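11S globulin seed storage protein (Amaranthus hypochondriacus, PDB 3QAC) probably serves as a nutrient reservoir of the seed, a storage globulin with two cupin domains per subunit. Local coordinates at residues A[20-25]-A[43-48]; A[161-166]-A[345-350]; A[410-415]-A[448-453]; A[424-429]-A[439-444]. All coordinates share one frame; numbering follows the deposited sequence.

Contact 1: A[20-25]-A[43-48]; sequences TALEPT and QEFRCA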
# COMPACT_ATOMS: atom_id res chain seq x y z
N THR A 20 3.23 -7.01 26.67
CA THR A 20 3.22 -8.18 27.50
C THR A 20 4.05 -9.26 26.84
O THR A 20 4.15 -9.32 25.61
CB THR A 20 1.77 -8.63 27.73
OG1 THR A 20 1.35 -8.18 29.03
CG2 THR A 20 1.63 -10.13 27.64
N ALA A 21 4.71 -10.08 27.66
CA ALA A 21 5.30 -11.30 27.15
C ALA A 21 4.12 -12.18 26.78
O ALA A 21 3.35 -12.59 27.64
CB ALA A 21 6.16 -11.95 28.20
N LEU A 22 3.96 -12.45 25.49
CA LEU A 22 2.81 -13.18 24.98
C LEU A 22 3.10 -14.64 24.70
O LEU A 22 4.13 -15.02 24.14
CB LEU A 22 2.26 -12.50 23.73
CG LEU A 22 1.75 -11.08 23.96
CD1 LEU A 22 1.54 -10.33 22.64
CD2 LEU A 22 0.45 -11.11 24.82
N GLU A 23 2.14 -15.47 25.08
CA GLU A 23 2.20 -16.89 24.82
C GLU A 23 0.92 -17.30 24.13
O GLU A 23 -0.05 -16.54 24.12
CB GLU A 23 2.42 -17.64 26.12
CG GLU A 23 3.56 -17.07 26.93
CD GLU A 23 3.80 -17.85 28.21
OE1 GLU A 23 3.56 -19.07 28.21
OE2 GLU A 23 4.22 -17.23 29.21
N PRO A 24 0.93 -18.48 23.50
CA PRO A 24 -0.26 -18.95 22.80
C PRO A 24 -1.43 -18.95 23.77
O PRO A 24 -1.24 -19.28 24.93
CB PRO A 24 0.09 -20.40 22.42
CG PRO A 24 1.56 -20.46 22.45
CD PRO A 24 2.02 -19.47 23.48
N THR A 25 -2.61 -18.56 23.30
CA THR A 25 -3.81 -18.64 24.14
C THR A 25 -4.77 -19.72 23.66
O THR A 25 -5.73 -20.05 24.35
CB THR A 25 -4.53 -17.29 24.22
OG1 THR A 25 -4.95 -16.90 22.91
CG2 THR A 25 -3.61 -16.23 24.83
N GLN A 43 -3.68 -6.08 21.85
CA GLN A 43 -3.53 -4.77 21.25
C GLN A 43 -2.29 -4.67 20.38
O GLN A 43 -2.34 -4.10 19.29
CB GLN A 43 -3.47 -3.70 22.33
CG GLN A 43 -3.39 -2.32 21.76
CD GLN A 43 -3.44 -1.25 22.81
OE1 GLN A 43 -3.85 -1.50 23.95
NE2 GLN A 43 -3.01 -0.05 22.45
N GLU A 44 -1.16 -5.18 20.86
CA GLU A 44 0.07 -4.99 20.12
C GLU A 44 0.08 -5.83 18.84
O GLU A 44 0.77 -5.48 17.90
CB GLU A 44 1.32 -5.22 20.98
CG GLU A 44 1.43 -6.59 21.64
CD GLU A 44 0.77 -6.62 23.03
OE1 GLU A 44 -0.42 -6.24 23.15
OE2 GLU A 44 1.46 -7.02 24.01
N PHE A 45 -0.69 -6.92 18.80
CA PHE A 45 -0.86 -7.66 17.55
C PHE A 45 -1.72 -6.87 16.58
O PHE A 45 -1.49 -6.89 15.37
CB PHE A 45 -1.47 -9.04 17.75
CG PHE A 45 -0.49 -10.06 18.24
CD1 PHE A 45 -0.81 -10.89 19.29
CD2 PHE A 45 0.75 -10.17 17.66
CE1 PHE A 45 0.09 -11.84 19.75
CE2 PHE A 45 1.66 -11.12 18.12
CZ PHE A 45 1.32 -11.95 19.19
N ARG A 46 -2.73 -6.19 17.11
CA ARG A 46 -3.60 -5.40 16.27
C ARG A 46 -2.78 -4.26 15.68
O ARG A 46 -2.88 -3.95 14.50
CB ARG A 46 -4.81 -4.88 17.07
CG ARG A 46 -5.78 -6.00 17.48
CD ARG A 46 -7.16 -5.47 17.90
NE ARG A 46 -7.16 -5.01 19.29
CZ ARG A 46 -7.25 -3.73 19.64
NH1 ARG A 46 -7.36 -2.80 18.69
NH2 ARG A 46 -7.23 -3.39 20.93
N CYS A 47 -1.96 -3.64 16.52
CA CYS A 47 -1.07 -2.58 16.10
C CYS A 47 -0.12 -3.07 14.99
O CYS A 47 0.09 -2.38 14.00
CB CYS A 47 -0.26 -2.08 17.29
SG CYS A 47 1.06 -0.92 16.84
N ALA A 48 0.46 -4.26 15.17
CA ALA A 48 1.44 -4.81 14.24
C ALA A 48 0.76 -5.39 13.01
O ALA A 48 1.34 -5.44 11.93
CB ALA A 48 2.29 -5.87 14.92
O HOH W 1 4.06 -8.08 23.34
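Leu22 overlaps two side chains of helix 43-48 with a single methyl: its CD1 lies 3.6 Å from Phe45 CE1 and also 3.6 Å from Glu44 OE2. The methyl meets the ring obliquely, and leucine and phenylalanine reach for each other from opposite directions. Glu44 has CG set between its backbone N and carbonyl carbon (chi1 58°); with the further bend at chi2 (-90°) this brings the carboxylate alongside Leu22 and up to the backbone of Thr20. There Glu44 OE2 accepts Thr20 N at 3.2 Å in a bent bond (142°), the donor standing nearly in line with the carboxylate C-O bond. A water donates to the same OE2 at 2.9 Å and to Thr20 O at 2.6 Å, so the loop is held directly through its N-H and indirectly through its carbonyl. With an alanine in place of Glu44, Thr20 N would probably lose its acceptor, the water one anchor, and Leu22 part of its packing surface. Phe45 and Leu22 both also rest on Leu377, and Leu22 makes a backbone hydrogen bond to it, so the loop leading into strand 26-30 lies between helix 43-48 and the second cupin domain of the two-cupin 11S fold.

Contact 2: A[161-166]-A[345-350]; sequences VILIDT and HNIMYC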
# COMPACT_ATOMS: atom_id res chain seq x y z
N VAL A 161 7.88 -21.54 13.85
CA VAL A 161 7.26 -20.37 14.38
C VAL A 161 6.92 -19.51 13.19
O VAL A 161 7.77 -19.14 12.38
CB VAL A 161 8.16 -19.64 15.39
CG1 VAL A 161 7.49 -18.39 15.89
CG2 VAL A 161 8.49 -20.57 16.55
N ILE A 162 5.63 -19.23 13.07
CA ILE A 162 5.09 -18.65 11.87
C ILE A 162 4.52 -17.27 12.12
O ILE A 162 3.58 -17.11 12.89
CB ILE A 162 4.02 -19.59 11.31
CG1 ILE A 162 4.65 -20.97 11.07
CG2 ILE A 162 3.39 -19.01 10.06
CD1 ILE A 162 3.68 -22.03 10.61
N LEU A 163 5.12 -16.26 11.51
CA LEU A 163 4.48 -14.96 11.46
C LEU A 163 3.56 -14.91 10.25
O LEU A 163 3.97 -15.21 9.11
CB LEU A 163 5.50 -13.83 11.39
CG LEU A 163 4.77 -12.49 11.26
CD1 LEU A 163 4.73 -11.79 12.59
CD2 LEU A 163 5.45 -11.62 10.22
N ILE A 164 2.31 -14.53 10.50
CA ILE A 164 1.31 -14.37 9.45
C ILE A 164 0.96 -12.91 9.32
O ILE A 164 0.36 -12.32 10.22
CB ILE A 164 0.03 -15.15 9.74
CG1 ILE A 164 0.35 -16.58 10.18
CG2 ILE A 164 -0.88 -15.13 8.52
CD1 ILE A 164 -0.86 -17.37 10.53
N ASP A 165 1.34 -12.31 8.20
CA ASP A 165 1.29 -10.86 8.08
C ASP A 165 -0.03 -10.43 7.47
O ASP A 165 -0.09 -10.07 6.28
CB ASP A 165 2.47 -10.36 7.26
CG ASP A 165 2.42 -8.88 7.05
OD1 ASP A 165 1.77 -8.23 7.89
OD2 ASP A 165 3.02 -8.38 6.06
N THR A 166 -1.07 -10.45 8.29
CA THR A 166 -2.43 -10.23 7.83
C THR A 166 -2.58 -8.83 7.28
O THR A 166 -3.40 -8.59 6.41
CB THR A 166 -3.42 -10.43 8.99
OG1 THR A 166 -2.90 -9.78 10.14
CG2 THR A 166 -3.55 -11.89 9.31
N HIS A 345 7.58 -3.06 12.53
CA HIS A 345 7.26 -3.68 13.81
C HIS A 345 8.15 -4.88 13.93
O HIS A 345 8.46 -5.55 12.95
CB HIS A 345 5.79 -4.15 13.90
CG HIS A 345 4.80 -3.04 13.81
ND1 HIS A 345 4.55 -2.18 14.85
CD2 HIS A 345 4.01 -2.64 12.79
CE1 HIS A 345 3.65 -1.29 14.48
NE2 HIS A 345 3.30 -1.55 13.24
N ASN A 346 8.51 -5.20 15.15
CA ASN A 346 9.38 -6.32 15.36
C ASN A 346 8.70 -7.33 16.28
O ASN A 346 8.47 -7.05 17.46
CB ASN A 346 10.65 -5.80 16.00
CG ASN A 346 11.72 -6.79 15.95
OD1 ASN A 346 11.47 -7.97 16.17
ND2 ASN A 346 12.93 -6.35 15.63
N ILE A 347 8.35 -8.48 15.74
CA ILE A 347 7.77 -9.51 16.58
C ILE A 347 8.93 -10.36 17.02
O ILE A 347 9.37 -11.24 16.30
CB ILE A 347 6.68 -10.35 15.89
CG1 ILE A 347 5.45 -9.50 15.61
CG2 ILE A 347 6.24 -11.49 16.80
CD1 ILE A 347 5.69 -8.34 14.61
N MET A 348 9.45 -10.05 18.20
CA MET A 348 10.57 -10.79 18.74
C MET A 348 10.14 -11.99 19.57
O MET A 348 9.62 -11.86 20.67
CB MET A 348 11.45 -9.92 19.59
CG MET A 348 12.40 -10.80 20.37
SD MET A 348 13.56 -9.86 21.29
CE MET A 348 12.45 -8.90 22.28
N TYR A 349 10.39 -13.16 19.01
CA TYR A 349 10.12 -14.43 19.63
C TYR A 349 11.37 -14.97 20.29
O TYR A 349 12.44 -15.03 19.67
CB TYR A 349 9.77 -15.38 18.51
CG TYR A 349 9.51 -16.79 18.95
CD1 TYR A 349 8.31 -17.14 19.55
CD2 TYR A 349 10.45 -17.78 18.71
CE1 TYR A 349 8.05 -18.43 19.92
CE2 TYR A 349 10.20 -19.09 19.09
CZ TYR A 349 8.99 -19.40 19.69
OH TYR A 349 8.71 -20.69 20.07
N CYS A 350 11.25 -15.37 21.55
CA CYS A 350 12.40 -15.93 22.24
C CYS A 350 12.55 -17.40 21.92
O CYS A 350 11.65 -18.20 22.19
CB CYS A 350 12.33 -15.74 23.74
SG CYS A 350 13.75 -16.53 24.54
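Val161 presses both of its methyls on the ring of Tyr349, and this is the tight half of the contact. CG1 stands over the ring centre, 3.9 Å from the centroid and only 7° off the normal, a CH-pi contact; CG2 lies over the phenol end, 3.4 Å from Tyr349 CZ. Tyr349 swings its ring out toward the valine at chi1 177°, and chi2 of 77° turns a face to it, the two side chains coming from opposite directions. The other half is looser: Leu163 CD1 reaches Ile347 CG1 at 3.9 Å, and these side chains cross at about a right angle, with one leucine methyl doing the touching. Neither half opens to solvent, since all four residues are buried, and no hydrogen bond crosses. Beyond the ring, Tyr349 OH is hydrogen-bonded to Glu77 OE2 and to Arg54 NH2. A phenylalanine in place of Tyr349 would probably leave Glu77 and Arg54 without the hydroxyl they share inside the protein. CA atoms 8.4 Å apart for Val161 and Tyr349 and 8.2 Å for Leu163 and Ile347 show sheets packed through side chains: strand 158-164 runs between strands 51-57 and 72-78 of the first cupin domain, and strand 346-351 between 394-401 and 377-380 of the second.

Contact 3: A[410-415]-A[448-453]; sequences SLAGRT and TLFRSS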
# COMPACT_ATOMS: atom_id res chain seq x y z
N SER A 410 21.07 1.45 16.40
CA SER A 410 21.56 1.43 17.77
C SER A 410 21.66 2.86 18.27
O SER A 410 21.88 3.79 17.51
CB SER A 410 22.93 0.76 17.83
OG SER A 410 22.85 -0.54 17.27
N LEU A 411 21.48 3.03 19.56
CA LEU A 411 21.60 4.35 20.14
C LEU A 411 23.00 4.50 20.71
O LEU A 411 23.57 5.59 20.70
CB LEU A 411 20.55 4.53 21.22
CG LEU A 411 19.16 4.22 20.67
CD1 LEU A 411 18.14 4.04 21.79
CD2 LEU A 411 18.74 5.31 19.69
N ALA A 412 23.57 3.39 21.17
CA ALA A 412 24.93 3.37 21.71
C ALA A 412 25.88 2.57 20.83
O ALA A 412 25.46 1.68 20.10
CB ALA A 412 24.93 2.81 23.13
N GLY A 413 27.17 2.89 20.90
CA GLY A 413 28.19 2.08 20.26
C GLY A 413 28.69 2.58 18.93
O GLY A 413 28.38 3.69 18.51
N ARG A 414 29.48 1.76 18.26
CA ARG A 414 29.95 2.11 16.93
C ARG A 414 28.78 2.00 15.95
O ARG A 414 28.01 1.05 16.00
CB ARG A 414 31.09 1.19 16.50
CD ARG A 414 32.93 0.72 14.92
CZ ARG A 414 34.97 1.75 14.02
NH1 ARG A 414 35.65 2.21 12.98
NH2 ARG A 414 35.52 1.77 15.22
N THR A 415 28.65 2.97 15.07
CA THR A 415 27.46 3.00 14.22
C THR A 415 26.23 3.08 15.10
O THR A 415 25.43 2.16 15.11
CB THR A 415 27.36 1.72 13.36
OG1 THR A 415 28.58 1.53 12.64
CG2 THR A 415 26.21 1.84 12.38
N THR A 448 26.63 -2.65 18.27
CA THR A 448 25.29 -3.24 18.42
C THR A 448 25.17 -4.29 19.52
O THR A 448 24.24 -4.24 20.31
CB THR A 448 24.81 -3.88 17.10
OG1 THR A 448 24.66 -2.87 16.10
CG2 THR A 448 23.48 -4.60 17.30
N LEU A 449 26.10 -5.25 19.52
CA LEU A 449 26.15 -6.29 20.55
C LEU A 449 27.35 -6.06 21.46
O LEU A 449 28.47 -5.87 20.98
CB LEU A 449 26.26 -7.66 19.90
CG LEU A 449 25.06 -8.02 19.03
CD1 LEU A 449 25.24 -9.41 18.46
CD2 LEU A 449 23.80 -7.95 19.86
N PHE A 450 27.10 -6.06 22.76
CA PHE A 450 28.12 -5.75 23.76
C PHE A 450 28.25 -6.89 24.75
O PHE A 450 27.28 -7.56 25.07
CB PHE A 450 27.72 -4.54 24.59
CG PHE A 450 27.40 -3.32 23.78
CD1 PHE A 450 26.65 -2.30 24.33
CD2 PHE A 450 27.86 -3.20 22.48
CE1 PHE A 450 26.36 -1.17 23.60
CE2 PHE A 450 27.57 -2.08 21.73
CZ PHE A 450 26.82 -1.06 22.28
N ARG A 451 29.46 -7.08 25.26
CA ARG A 451 29.65 -7.96 26.38
C ARG A 451 29.38 -7.15 27.64
O ARG A 451 29.93 -6.06 27.82
CB ARG A 451 31.05 -8.54 26.41
CG ARG A 451 31.18 -9.68 27.40
CD ARG A 451 29.82 -10.33 27.62
NE ARG A 451 29.81 -11.13 28.83
CZ ARG A 451 30.25 -12.39 28.90
NH1 ARG A 451 30.74 -12.98 27.82
NH2 ARG A 451 30.20 -13.04 30.05
N SER A 452 28.50 -7.67 28.49
CA SER A 452 28.06 -6.95 29.69
C SER A 452 28.19 -7.79 30.96
O SER A 452 28.45 -9.00 30.89
CB SER A 452 26.62 -6.45 29.53
OG SER A 452 26.54 -5.41 28.56
N SER A 453 28.00 -7.15 32.11
CA SER A 453 28.07 -7.83 33.40
C SER A 453 26.67 -7.99 34.01
O SER A 453 25.88 -7.04 34.03
CB SER A 453 29.01 -7.10 34.36
OG SER A 453 30.37 -7.27 33.97
O HOH W 2 21.82 -2.07 19.08
O HOH W 3 26.40 -0.04 18.04
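Phe450 presents its ring to the loop 410-415: at the edge, in the ring plane, sits Ala412 O, 3.8 Å from Phe450 CZ, while Thr448 O lies 4.2 Å above one face of the Phe450 ring, displaced toward the rim. Gly413 approaches obliquely, its CA 4.0 Å from Phe450 CZ. Here a beta carbon would stand 2.9 Å from Phe450 CZ, a clash, and at phi 99° and psi -171° it would also jam against the carbonyl O of Ala412, so both ring and backbone explain the glycine. The ring has a further partner in Arg444, in a cation-pi contact, and Phe450 and Ala412 also pack on Ser223 and Phe224 of the second subunit. Away from the ring the contact is polar. Ser410 OG and Thr448 OG1 share a hydrogen bond of 3.2 Å; Ser410 OG lies beside its own backbone N, anti to the carbonyl carbon (chi1 -55°), which turns it to the threonine. A water accepts Thr448 N at 2.6 Å and donates to Ala412 O and Arg414 O, both at 2.8 Å from it. Strands 408-410 and 449-450 both pair with 335-341 in a sheet of the second cupin domain. The segments are thus joined by hydroxyls and a water, which gives Thr448 N an acceptor and the two carbonyls a donor, groups making no direct bond to one another.

Contact 4: A[424-429]-A[439-444]; sequences DVVSNI and GLKFNR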
# COMPACT_ATOMS: atom_id res chain seq x y z
N ASP A 424 29.68 18.41 19.75
CA ASP A 424 29.06 19.64 20.25
C ASP A 424 27.55 19.51 20.38
O ASP A 424 26.95 20.04 21.31
CB ASP A 424 29.39 20.82 19.33
CG ASP A 424 30.72 21.44 19.66
OD1 ASP A 424 31.22 21.20 20.78
OD2 ASP A 424 31.27 22.16 18.80
N VAL A 425 26.93 18.83 19.42
CA VAL A 425 25.50 18.55 19.51
C VAL A 425 25.26 17.70 20.75
O VAL A 425 24.35 17.97 21.53
CB VAL A 425 24.97 17.85 18.25
CG1 VAL A 425 23.55 17.33 18.48
CG2 VAL A 425 25.04 18.79 17.04
N VAL A 426 26.09 16.69 20.93
CA VAL A 426 25.91 15.80 22.07
C VAL A 426 26.00 16.56 23.40
O VAL A 426 25.08 16.49 24.20
CB VAL A 426 26.90 14.63 22.02
CG1 VAL A 426 26.79 13.80 23.26
CG2 VAL A 426 26.62 13.78 20.80
N SER A 427 27.09 17.30 23.61
CA SER A 427 27.26 18.01 24.88
C SER A 427 26.15 19.04 25.07
O SER A 427 25.52 19.12 26.14
CB SER A 427 28.65 18.66 24.96
OG SER A 427 28.93 19.45 23.82
N ASN A 428 25.89 19.82 24.03
CA ASN A 428 24.80 20.78 24.06
C ASN A 428 23.40 20.20 24.35
O ASN A 428 22.64 20.77 25.14
CB ASN A 428 24.78 21.62 22.78
CG ASN A 428 25.41 22.99 22.97
OD1 ASN A 428 25.36 23.56 24.05
ND2 ASN A 428 26.02 23.52 21.91
N ILE A 429 23.04 19.08 23.71
CA ILE A 429 21.70 18.51 23.91
C ILE A 429 21.59 17.80 25.23
O ILE A 429 20.49 17.63 25.76
CB ILE A 429 21.26 17.52 22.79
CG1 ILE A 429 22.22 16.32 22.72
CG2 ILE A 429 21.14 18.23 21.45
CD1 ILE A 429 21.85 15.32 21.66
N GLY A 439 33.15 10.63 26.01
CA GLY A 439 32.97 9.31 26.58
C GLY A 439 31.60 8.72 26.29
O GLY A 439 31.46 7.51 26.07
N LEU A 440 30.59 9.58 26.30
CA LEU A 440 29.26 9.15 25.90
C LEU A 440 29.34 8.59 24.48
O LEU A 440 28.74 7.56 24.18
CB LEU A 440 28.28 10.32 25.96
CG LEU A 440 26.83 9.98 25.58
CD1 LEU A 440 26.35 8.80 26.40
CD2 LEU A 440 25.93 11.20 25.79
N LYS A 441 30.10 9.26 23.62
CA LYS A 441 30.23 8.83 22.23
C LYS A 441 31.09 7.59 22.06
O LYS A 441 30.73 6.70 21.29
CB LYS A 441 30.77 9.95 21.34
CG LYS A 441 29.80 11.09 21.13
CD LYS A 441 30.26 12.04 20.03
CE LYS A 441 30.38 11.33 18.69
NZ LYS A 441 30.69 12.29 17.59
N PHE A 442 32.22 7.51 22.75
CA PHE A 442 33.23 6.52 22.36
C PHE A 442 33.55 5.43 23.38
O PHE A 442 34.23 4.47 23.06
CB PHE A 442 34.50 7.21 21.90
CG PHE A 442 34.28 8.15 20.75
CD1 PHE A 442 34.14 7.67 19.46
CD2 PHE A 442 34.22 9.52 20.97
CE1 PHE A 442 33.94 8.53 18.39
CE2 PHE A 442 34.03 10.39 19.90
CZ PHE A 442 33.88 9.90 18.61
N ASN A 443 33.05 5.58 24.60
CA ASN A 443 33.29 4.59 25.64
C ASN A 443 32.80 3.20 25.28
O ASN A 443 33.15 2.22 25.92
CB ASN A 443 32.68 5.04 26.96
CG ASN A 443 33.46 6.15 27.58
OD1 ASN A 443 34.46 6.58 27.01
ND2 ASN A 443 33.03 6.63 28.74
N ARG A 444 31.98 3.14 24.24
CA ARG A 444 31.38 1.89 23.81
C ARG A 444 31.81 1.56 22.37
O ARG A 444 31.14 1.94 21.42
CB ARG A 444 29.86 2.00 23.90
CG ARG A 444 29.13 0.79 23.40
CD ARG A 444 29.61 -0.43 24.10
NE ARG A 444 29.23 -0.41 25.50
CZ ARG A 444 29.56 -1.36 26.36
NH1 ARG A 444 30.28 -2.39 25.96
NH2 ARG A 444 29.17 -1.27 27.63
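Lys441 NZ is gripped by several groups at once, beyond the point where the lysine's chain passes Val426: it bonds to Leu421 O and, in the second subunit, makes a salt bridge to Asp126 and a hydrogen bond to Gln127 O. The aliphatic part of the lysine makes the contact itself, with Lys441 CD 4.1 Å from Val426 CG2 and Lys441 CG 4.2 Å from the same methyl. A bend at chi3 (61°) then turns the ammonium end aside from that methyl. The closer touch is on the valine's other branch, where Val426 CG1 meets Leu440 CD2 at 3.7 Å. With CG1 anti to the backbone N (chi1 175°), Val426 divides its methyls between the two neighbours, one for leucine and one for lysine, and both pairs cross obliquely. No hydrogen bond spans the segments. The CA atoms of Val426 and Lys441, the nearest pair, are 8.2 Å apart, a spacing bridged by side chains from successive helices, 423-430 and 434-442, which follow the sheet strands 394-401 and 408-410 of the second cupin domain and meet the second subunit. Leu440 also packs on Phe224 of that subunit. The chemistry is divided: a small apolar seam closes the helix pair, while the lysine, bent as it passes, shares its ammonium between its own chain and the neighbouring subunit, where the Asp126 carboxylate would be expected to stabilise the protonated amine.

How the contacts relate
All four contacts are buried, but at different depths and by different means. Contact 2 lies near the centre of the chain, about 4 Å from it, and is wholly apolar across its segments; contact 1, whose centre is about 10 Å from that of contact 2, adds a carboxylate and a water, and the two touch where Ala48 meets Ile347 and His345. Contact 2 joins the two cupin domains directly; contact 1 lies within the first range and rests on strand 377-380 of the second. Contacts 3 and 4 sit about 25 and 36 Å from the chain centre, both against the second subunit. Contact 4 is nested within the loop that contact 3 closes, and they meet where Arg444 packs on Phe450 and Gly413.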